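Local coordinates for protein Exo-beta-1,4-mannosidase (Rhizomucor miehei, PDB 4LYP) that probably hydrolyses terminal beta-mannosyl residues from the non-reducing ends of beta-1,4-linked mannosides and can also transfer them, as a family 5 glycoside hydrolase, at residues Ser34-Val39 against Thr49-Pro54; Glu395-Tyr400 against Val423-Thr428. One frame throughout, in Å; residues are numbered along the deposited sequence.

In the fold
Contact 1 and contact 2 lie on one chain whose core is a TIM barrel, the fold of family 5 glycoside hydrolases. Their centres are 34 Å apart and their nearest atoms about 22 Å, so they do not touch, yet both reach the same sheet. Strand 53-61 pairs in parallel with strand 386-394, which pairs with 423-424, so neighbouring strands join the two contacts. Contact 1 comes first in the sequence, fastening the start of the modelled chain to the hairpin of strands 48-50 and 53-61 that leads into the barrel. Contact 2 follows near the end, tying the loop after the last barrel strand, 386-394, to the turn that leads from strand 423-424 into helix 429-448.

Contact 1 (Ser34-Val39 against Thr49-Pro54); sequences SEFAFV and TRYGEP
Phe36 lays one face of its ring on the backbone of Tyr51, whose CA lies over the ring centre, 3.6 Å from the centroid, in a CH-pi contact. The Phe36 torsion that sets CG anti to the backbone N (chi1 -162°) swings the ring over the hairpin turn, where a flat ring can lie on the backbone. The Tyr51 ring, turned by 72°, presents its edge to the same face in an offset edge-to-face pair, with Tyr51 CD1 3.8 Å from Phe36 CD2. Farther along that ring, Tyr51 CE1 meets the small methyl CB of Ala37 at 3.6 Å.

Arg50 to Glu53 form a type I' beta turn closing the hairpin in which strand 48-50 runs antiparallel to strand 53-61, a strand of the parallel barrel. Gly52 readily takes the positive phi there, and its N lies 3.6 Å from Phe36 CE1. Tyr51 N donates to Phe36 O at 2.9 Å.

Arg50 runs extended from CG to NE, which brings NE to Ala37 O at 2.8 Å in a nearly straight bond (173°). That oxygen lies at the guanidinium edge, near its plane, and NH2 adds a weak bond to it, while Tyr51 OH stands over one guanidinium face. Val39 packs its CG2 methyl against Arg50 CD at 4.0 Å, apolar branch on the aliphatic part of the arginine.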
# COMPACT_ATOMS: atom_id res chain seq x y z
N SER A 34 -11.57 24.20 -11.53
CA SER A 34 -12.40 23.17 -10.80
C SER A 34 -11.58 21.96 -10.40
O SER A 34 -12.14 21.01 -9.84
CB SER A 34 -13.55 22.64 -11.70
N GLU A 35 -10.28 21.97 -10.67
CA GLU A 35 -9.41 20.88 -10.30
C GLU A 35 -8.41 21.32 -9.24
O GLU A 35 -7.44 20.62 -8.99
CB GLU A 35 -8.73 20.28 -11.53
CG GLU A 35 -9.84 19.81 -12.51
CD GLU A 35 -9.31 19.25 -13.81
OE1 GLU A 35 -8.16 18.73 -13.89
OE2 GLU A 35 -10.10 19.34 -14.82
N PHE A 36 -8.73 22.36 -8.49
CA PHE A 36 -7.82 22.87 -7.43
C PHE A 36 -7.44 21.82 -6.34
O PHE A 36 -6.31 21.78 -5.88
CB PHE A 36 -8.49 24.11 -6.79
CG PHE A 36 -7.58 25.00 -6.01
CD1 PHE A 36 -6.45 25.58 -6.54
CD2 PHE A 36 -7.98 25.37 -4.74
CE1 PHE A 36 -5.70 26.50 -5.79
CE2 PHE A 36 -7.26 26.27 -3.98
CZ PHE A 36 -6.11 26.80 -4.51
N ALA A 37 -8.40 20.99 -6.00
CA ALA A 37 -8.28 19.99 -4.96
C ALA A 37 -7.64 18.71 -5.41
O ALA A 37 -7.33 17.83 -4.57
CB ALA A 37 -9.66 19.72 -4.34
N PHE A 38 -7.37 18.54 -6.72
CA PHE A 38 -6.70 17.30 -7.15
C PHE A 38 -5.23 17.42 -6.85
O PHE A 38 -4.58 18.45 -7.13
CB PHE A 38 -6.92 17.06 -8.64
CG PHE A 38 -8.32 16.61 -8.96
CD1 PHE A 38 -8.64 15.25 -9.14
CD2 PHE A 38 -9.38 17.52 -9.04
CE1 PHE A 38 -9.92 14.83 -9.32
CE2 PHE A 38 -10.67 17.06 -9.24
CZ PHE A 38 -10.93 15.71 -9.45
N VAL A 39 -4.64 16.31 -6.39
CA VAL A 39 -3.17 16.28 -6.21
C VAL A 39 -2.56 16.22 -7.59
O VAL A 39 -3.02 15.47 -8.47
CB VAL A 39 -2.77 15.07 -5.34
CG1 VAL A 39 -1.24 15.06 -5.18
CG2 VAL A 39 -3.44 15.11 -4.01
N THR A 49 1.61 18.88 -5.68
CA THR A 49 0.90 20.08 -5.24
C THR A 49 -0.53 19.69 -4.98
O THR A 49 -1.06 18.73 -5.53
CB THR A 49 0.97 21.23 -6.28
OG1 THR A 49 0.25 20.90 -7.45
CG2 THR A 49 2.41 21.54 -6.65
N ARG A 50 -1.20 20.52 -4.18
CA ARG A 50 -2.65 20.42 -3.95
C ARG A 50 -3.08 21.82 -3.47
O ARG A 50 -2.32 22.42 -2.64
CB ARG A 50 -2.99 19.35 -2.88
CG ARG A 50 -4.47 18.99 -2.96
CD ARG A 50 -4.85 18.08 -1.80
NE ARG A 50 -6.20 17.54 -2.05
CZ ARG A 50 -7.00 16.98 -1.15
NH1 ARG A 50 -6.68 16.97 0.16
NH2 ARG A 50 -8.14 16.39 -1.57
N TYR A 51 -4.22 22.32 -3.96
CA TYR A 51 -4.66 23.65 -3.50
C TYR A 51 -3.60 24.71 -3.79
O TYR A 51 -3.52 25.70 -3.03
CB TYR A 51 -5.12 23.69 -2.04
CG TYR A 51 -6.14 22.67 -1.62
CD1 TYR A 51 -7.43 22.71 -2.14
CD2 TYR A 51 -5.78 21.66 -0.71
CE1 TYR A 51 -8.40 21.76 -1.72
CE2 TYR A 51 -6.74 20.71 -0.30
CZ TYR A 51 -7.99 20.73 -0.84
OH TYR A 51 -8.98 19.85 -0.42
N GLY A 52 -2.86 24.56 -4.88
CA GLY A 52 -1.88 25.61 -5.27
C GLY A 52 -0.66 25.65 -4.40
O GLY A 52 0.11 26.61 -4.51
N GLU A 53 -0.45 24.65 -3.55
CA GLU A 53 0.70 24.63 -2.61
C GLU A 53 1.41 23.29 -2.65
O GLU A 53 0.80 22.27 -3.03
CB GLU A 53 0.26 24.88 -1.17
CG GLU A 53 -0.38 26.25 -1.01
CD GLU A 53 -1.00 26.42 0.35
OE1 GLU A 53 -0.93 25.61 1.25
OE2 GLU A 53 -1.60 27.51 0.51
N PRO A 54 2.68 23.23 -2.29
CA PRO A 54 3.36 21.90 -2.15
C PRO A 54 2.50 20.98 -1.29
O PRO A 54 1.83 21.39 -0.36
CB PRO A 54 4.68 22.28 -1.47
CG PRO A 54 4.98 23.68 -1.99
CD PRO A 54 3.57 24.36 -1.96

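Contact 2 (Glu395-Tyr400 against Val423-Thr428); sequences EGRSTY and VYSNDT
Ser425 OG is gripped by two side chains of 395-400: it donates to Glu395 OE2 at 3.0 Å, and it receives Arg397 NH2 at 3.2 Å in a nearly straight bond (167°). Gly394 O, at the end of strand 386-394, is a weak, competing acceptor for the same hydroxyl proton. Glu395 OE2, met nearly along its C-O axis, also takes a bond from Gln87 of helix 78-90. The small serine suits the place because one hydroxyl both gives and accepts.

Arg397 bends at chi2 (-72°), folding the chain back across Tyr424. Its CD lies over the face of the Tyr424 ring, 4.0 Å from the centroid in a CH-pi contact, while the guanidinium has Tyr424 CB over one face. The guanidinium and Tyr424 ring planes are inclined at 34°, so no parallel stack forms. Arg397 NH1 reaches back to Gly396 O at 2.8 Å, from above the carbonyl plane, and also bonds Gly394 O; these bonds fix the rotation of the guanidinium. The hydroxyl end of Tyr424 reaches Ser398, whose N makes a weak bond to Tyr424 OH at 3.3 Å; Ser398 OG is bonded to Tyr355 O.

The turn from Tyr424 to Asp427 thus meets the loop beyond barrel strand 386-394, with which a short extra strand, 423-424, pairs in parallel. With Glu395 and Arg397 both bonded to one serine hydroxyl, their opposite charges probably polarise it and reinforce the donor and acceptor roles it plays.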
# COMPACT_ATOMS: atom_id res chain seq x y z
N GLU A 395 -7.34 -0.49 16.26
CA GLU A 395 -8.00 -1.18 17.37
C GLU A 395 -7.86 -2.69 17.22
O GLU A 395 -8.19 -3.43 18.16
CB GLU A 395 -9.46 -0.78 17.43
CG GLU A 395 -9.66 0.69 17.69
CD GLU A 395 -9.22 1.08 19.09
OE1 GLU A 395 -9.86 0.63 20.09
OE2 GLU A 395 -8.16 1.65 19.21
N GLY A 396 -7.45 -3.20 16.07
CA GLY A 396 -7.26 -4.65 15.94
C GLY A 396 -6.09 -5.12 16.78
O GLY A 396 -5.18 -4.34 17.09
N ARG A 397 -6.05 -6.41 17.17
CA ARG A 397 -4.95 -6.96 17.92
C ARG A 397 -4.76 -8.39 17.48
O ARG A 397 -5.77 -9.13 17.24
CB ARG A 397 -5.25 -6.97 19.46
CG ARG A 397 -5.37 -5.57 20.06
CD ARG A 397 -3.99 -4.86 20.15
NE ARG A 397 -4.09 -3.55 20.84
CZ ARG A 397 -4.55 -2.42 20.29
NH1 ARG A 397 -4.97 -2.37 19.05
NH2 ARG A 397 -4.48 -1.24 20.95
N SER A 398 -3.53 -8.87 17.45
CA SER A 398 -3.27 -10.22 16.95
C SER A 398 -3.76 -11.29 17.90
O SER A 398 -3.80 -12.48 17.50
CB SER A 398 -1.79 -10.37 16.72
OG SER A 398 -1.05 -10.09 17.89
N THR A 399 -4.15 -10.93 19.14
CA THR A 399 -4.64 -11.91 20.11
C THR A 399 -6.17 -12.05 19.99
O THR A 399 -6.72 -12.89 20.70
CB THR A 399 -4.26 -11.41 21.53
OG1 THR A 399 -4.79 -10.08 21.69
CG2 THR A 399 -2.77 -11.47 21.77
N TYR A 400 -6.84 -11.28 19.15
CA TYR A 400 -8.31 -11.33 19.08
C TYR A 400 -8.79 -12.46 18.17
O TYR A 400 -8.07 -12.88 17.23
CB TYR A 400 -8.81 -9.99 18.53
CG TYR A 400 -8.69 -8.84 19.47
CD1 TYR A 400 -8.95 -7.54 18.96
CD2 TYR A 400 -8.34 -8.94 20.83
CE1 TYR A 400 -8.88 -6.39 19.81
CE2 TYR A 400 -8.24 -7.82 21.66
CZ TYR A 400 -8.51 -6.58 21.13
OH TYR A 400 -8.39 -5.46 21.95
N VAL A 423 1.09 -1.37 13.48
CA VAL A 423 1.21 -0.32 14.51
C VAL A 423 -0.15 -0.21 15.15
O VAL A 423 -1.13 0.19 14.53
CB VAL A 423 1.57 1.03 13.85
CG1 VAL A 423 1.58 2.15 14.91
CG2 VAL A 423 2.95 1.00 13.18
N TYR A 424 -0.22 -0.55 16.47
CA TYR A 424 -1.49 -0.46 17.18
C TYR A 424 -1.73 0.95 17.69
O TYR A 424 -0.79 1.75 17.86
CB TYR A 424 -1.52 -1.46 18.33
CG TYR A 424 -1.34 -2.88 17.86
CD1 TYR A 424 -2.24 -3.47 16.96
CD2 TYR A 424 -0.29 -3.64 18.31
CE1 TYR A 424 -2.12 -4.78 16.55
CE2 TYR A 424 -0.12 -4.96 17.91
CZ TYR A 424 -1.08 -5.55 17.04
OH TYR A 424 -0.99 -6.88 16.67
N SER A 425 -3.02 1.24 18.00
CA SER A 425 -3.40 2.59 18.40
C SER A 425 -2.65 3.15 19.59
O SER A 425 -2.50 4.38 19.66
CB SER A 425 -4.90 2.56 18.73
OG SER A 425 -5.16 1.60 19.72
N ASN A 426 -2.20 2.29 20.48
CA ASN A 426 -1.45 2.76 21.66
C ASN A 426 -0.00 2.27 21.70
O ASN A 426 0.62 2.33 22.73
CB ASN A 426 -2.21 2.34 22.94
CG ASN A 426 -2.31 0.81 23.05
OD1 ASN A 426 -2.05 0.09 22.12
ND2 ASN A 426 -2.73 0.32 24.19
N ASP A 427 0.56 1.89 20.55
CA ASP A 427 1.97 1.55 20.51
C ASP A 427 2.81 2.79 20.76
O ASP A 427 2.41 3.94 20.45
CB ASP A 427 2.33 0.91 19.17
CG ASP A 427 2.02 -0.56 19.11
OD1 ASP A 427 1.63 -1.20 20.14
OD2 ASP A 427 2.19 -1.15 18.00
N THR A 428 4.02 2.58 21.25
CA THR A 428 4.99 3.69 21.45
C THR A 428 5.37 4.34 20.11
O THR A 428 5.75 5.50 20.04
CB THR A 428 6.23 3.23 22.19
OG1 THR A 428 6.75 2.10 21.50
CG2 THR A 428 5.91 2.79 23.61